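Side-chain contact in protein YibA (Escherichia coli, PDB 1OYZ), which is of uncharacterised function, with a possible but weakly supported oxidoreductase activity, and folds as an all-helical chain containing HEAT repeats: residues Glu211-Leu216 and Ser226-Glu231. Residues are numbered along the deposited sequence; the frame is centred on the assembly and turned at random.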
loop_
_atom_site.group_PDB
_atom_site.type_symbol
_atom_site.label_atom_id
_atom_site.label_comp_id
_atom_site.label_asym_id
_atom_site.label_seq_id
_atom_site.Cartn_x
_atom_site.Cartn_y
_atom_site.Cartn_z
ATOM N N GLU A 211 -13.202 -2.304 4.391
ATOM C CA GLU A 211 -13.065 -1.689 3.067
ATOM C C GLU A 211 -14.234 -2.083 2.127
ATOM O O GLU A 211 -14.678 -1.278 1.292
ATOM C CB GLU A 211 -11.720 -2.075 2.413
ATOM C CG GLU A 211 -10.434 -1.405 3.056
ATOM C CD GLU A 211 -10.311 0.091 2.806
ATOM O OE1 GLU A 211 -10.755 0.503 1.706
ATOM O OE2 GLU A 211 -9.735 0.863 3.666
ATOM N N ALA A 212 -14.714 -3.324 2.250
ATOM C CA ALA A 212 -15.836 -3.797 1.420
ATOM C C ALA A 212 -17.086 -2.989 1.790
ATOM O O ALA A 212 -17.829 -2.517 0.922
ATOM C CB ALA A 212 -16.074 -5.300 1.659
ATOM N N ILE A 213 -17.300 -2.821 3.085
ATOM C CA ILE A 213 -18.432 -2.041 3.559
ATOM C C ILE A 213 -18.378 -0.603 3.068
ATOM O O ILE A 213 -19.382 -0.064 2.571
ATOM C CB ILE A 213 -18.499 -2.046 5.098
ATOM C CG1 ILE A 213 -18.872 -3.458 5.570
ATOM C CG2 ILE A 213 -19.519 -1.008 5.582
ATOM C CD1 ILE A 213 -18.668 -3.714 7.012
ATOM N N ILE A 214 -17.218 0.046 3.179
ATOM C CA ILE A 214 -17.176 1.437 2.711
ATOM C C ILE A 214 -17.280 1.441 1.186
ATOM O O ILE A 214 -17.933 2.298 0.593
ATOM C CB ILE A 214 -15.893 2.216 3.198
ATOM C CG1 ILE A 214 -14.843 2.227 2.132
ATOM C CG2 ILE A 214 -15.302 1.600 4.462
ATOM C CD1 ILE A 214 -14.852 3.526 1.392
ATOM N N GLY A 215 -16.647 0.466 0.545
ATOM C CA GLY A 215 -16.720 0.409 -0.903
ATOM C C GLY A 215 -18.152 0.215 -1.404
ATOM O O GLY A 215 -18.608 0.916 -2.324
ATOM N N LEU A 216 -18.874 -0.722 -0.802
ATOM C CA LEU A 216 -20.242 -0.962 -1.250
ATOM C C LEU A 216 -21.120 0.226 -0.918
ATOM O O LEU A 216 -21.950 0.621 -1.721
ATOM C CB LEU A 216 -20.806 -2.253 -0.639
ATOM C CG LEU A 216 -20.166 -3.483 -1.292
ATOM C CD1 LEU A 216 -20.450 -4.757 -0.521
ATOM C CD2 LEU A 216 -20.684 -3.597 -2.712
ATOM N N SER A 226 -27.622 -5.554 5.364
ATOM C CA SER A 226 -27.658 -6.480 6.489
ATOM C C SER A 226 -26.419 -6.409 7.400
ATOM O O SER A 226 -26.536 -6.298 8.616
ATOM C CB SER A 226 -27.847 -7.905 5.968
ATOM O OG SER A 226 -28.274 -8.744 7.024
ATOM N N VAL A 227 -25.232 -6.465 6.813
ATOM C CA VAL A 227 -24.017 -6.422 7.626
ATOM C C VAL A 227 -23.883 -5.041 8.249
ATOM O O VAL A 227 -23.510 -4.894 9.407
ATOM C CB VAL A 227 -22.759 -6.771 6.768
ATOM C CG1 VAL A 227 -22.829 -6.017 5.456
ATOM C CG2 VAL A 227 -21.472 -6.396 7.512
ATOM N N LEU A 228 -24.211 -4.024 7.483
ATOM C CA LEU A 228 -24.110 -2.677 7.999
ATOM C C LEU A 228 -24.963 -2.570 9.279
ATOM O O LEU A 228 -24.487 -2.106 10.324
ATOM C CB LEU A 228 -24.570 -1.695 6.926
ATOM C CG LEU A 228 -24.103 -0.243 7.043
ATOM C CD1 LEU A 228 -22.605 -0.184 7.350
ATOM C CD2 LEU A 228 -24.426 0.488 5.757
ATOM N N CYS A 229 -26.214 -3.027 9.193
ATOM C CA CYS A 229 -27.122 -3.021 10.342
ATOM C C CYS A 229 -26.474 -3.711 11.548
ATOM O O CYS A 229 -26.515 -3.189 12.674
ATOM C CB CYS A 229 -28.430 -3.749 9.992
ATOM S SG CYS A 229 -29.519 -4.091 11.412
ATOM N N ASP A 230 -25.867 -4.874 11.330
ATOM C CA ASP A 230 -25.242 -5.580 12.440
ATOM C C ASP A 230 -24.103 -4.807 13.102
ATOM O O ASP A 230 -23.951 -4.845 14.318
ATOM C CB ASP A 230 -24.678 -6.926 11.999
ATOM C CG ASP A 230 -25.745 -7.876 11.517
ATOM O OD1 ASP A 230 -25.364 -8.917 10.934
ATOM O OD2 ASP A 230 -26.944 -7.584 11.723
ATOM N N GLU A 231 -23.295 -4.140 12.285
ATOM C CA GLU A 231 -22.151 -3.394 12.771
ATOM C C GLU A 231 -22.581 -2.189 13.571
ATOM O O GLU A 231 -21.957 -1.855 14.583
ATOM C CB GLU A 231 -21.284 -2.955 11.596
ATOM C CG GLU A 231 -20.568 -4.112 10.980
ATOM C CD GLU A 231 -19.602 -4.754 11.942
ATOM O OE1 GLU A 231 -19.438 -5.988 11.886
ATOM O OE2 GLU A 231 -19.006 -4.020 12.764
#
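Ile213 reaches Leu228 and Val227 with two separate branches, and its torsions set them apart: chi1 of -69° turns CG2 anti to the backbone N and leaves CG1 beside that N, while the second torsion extends the longer branch, so that CD1 points away from the helix backbone. On the other helix, chi1 of -159° sets CG of Leu228 anti to the backbone N, and the second torsion turns CD1 toward Ile213, although the bond to CB points neither at helix 206-218 nor away from it.

The short branch of Ile213 meets that methyl: CG2 lies 3.7 Å from Leu228 CD1. The long branch serves the neighbouring residue, with Ile213 CD1 3.9 Å from Val227 CG2. In both pairs the side chains run at a slant to one another. One turn further on, the aliphatic part of Glu231 is a looser neighbour, its CG 4.4 Å from Ile213 CD1. Its carboxylate is engaged outside this interface, OE1 forming salt bridges with Arg209 and Lys234, and CG is the atom of this buried acid that comes nearest the isoleucine.

A single isoleucine thus bridges the two helices, touching three residues of the second. The segment axes stay 11.0 Å apart at closest approach, with 120° between their directions, and even the nearest CA atoms, those of Ile213 and Leu228, are 7.2 Å apart. The joint is apolar and small, burying 138 Å² in all.

Here helix 206-218 meets helix 225-232, the next in the chain. Leu201 touches both Ile213 and Val227, while helix 239-248 packs Ala244 on Ile213 and Ile241 on Leu228 and Glu231; on other faces of helix 206-218 lie helices 173-186 and 191-200.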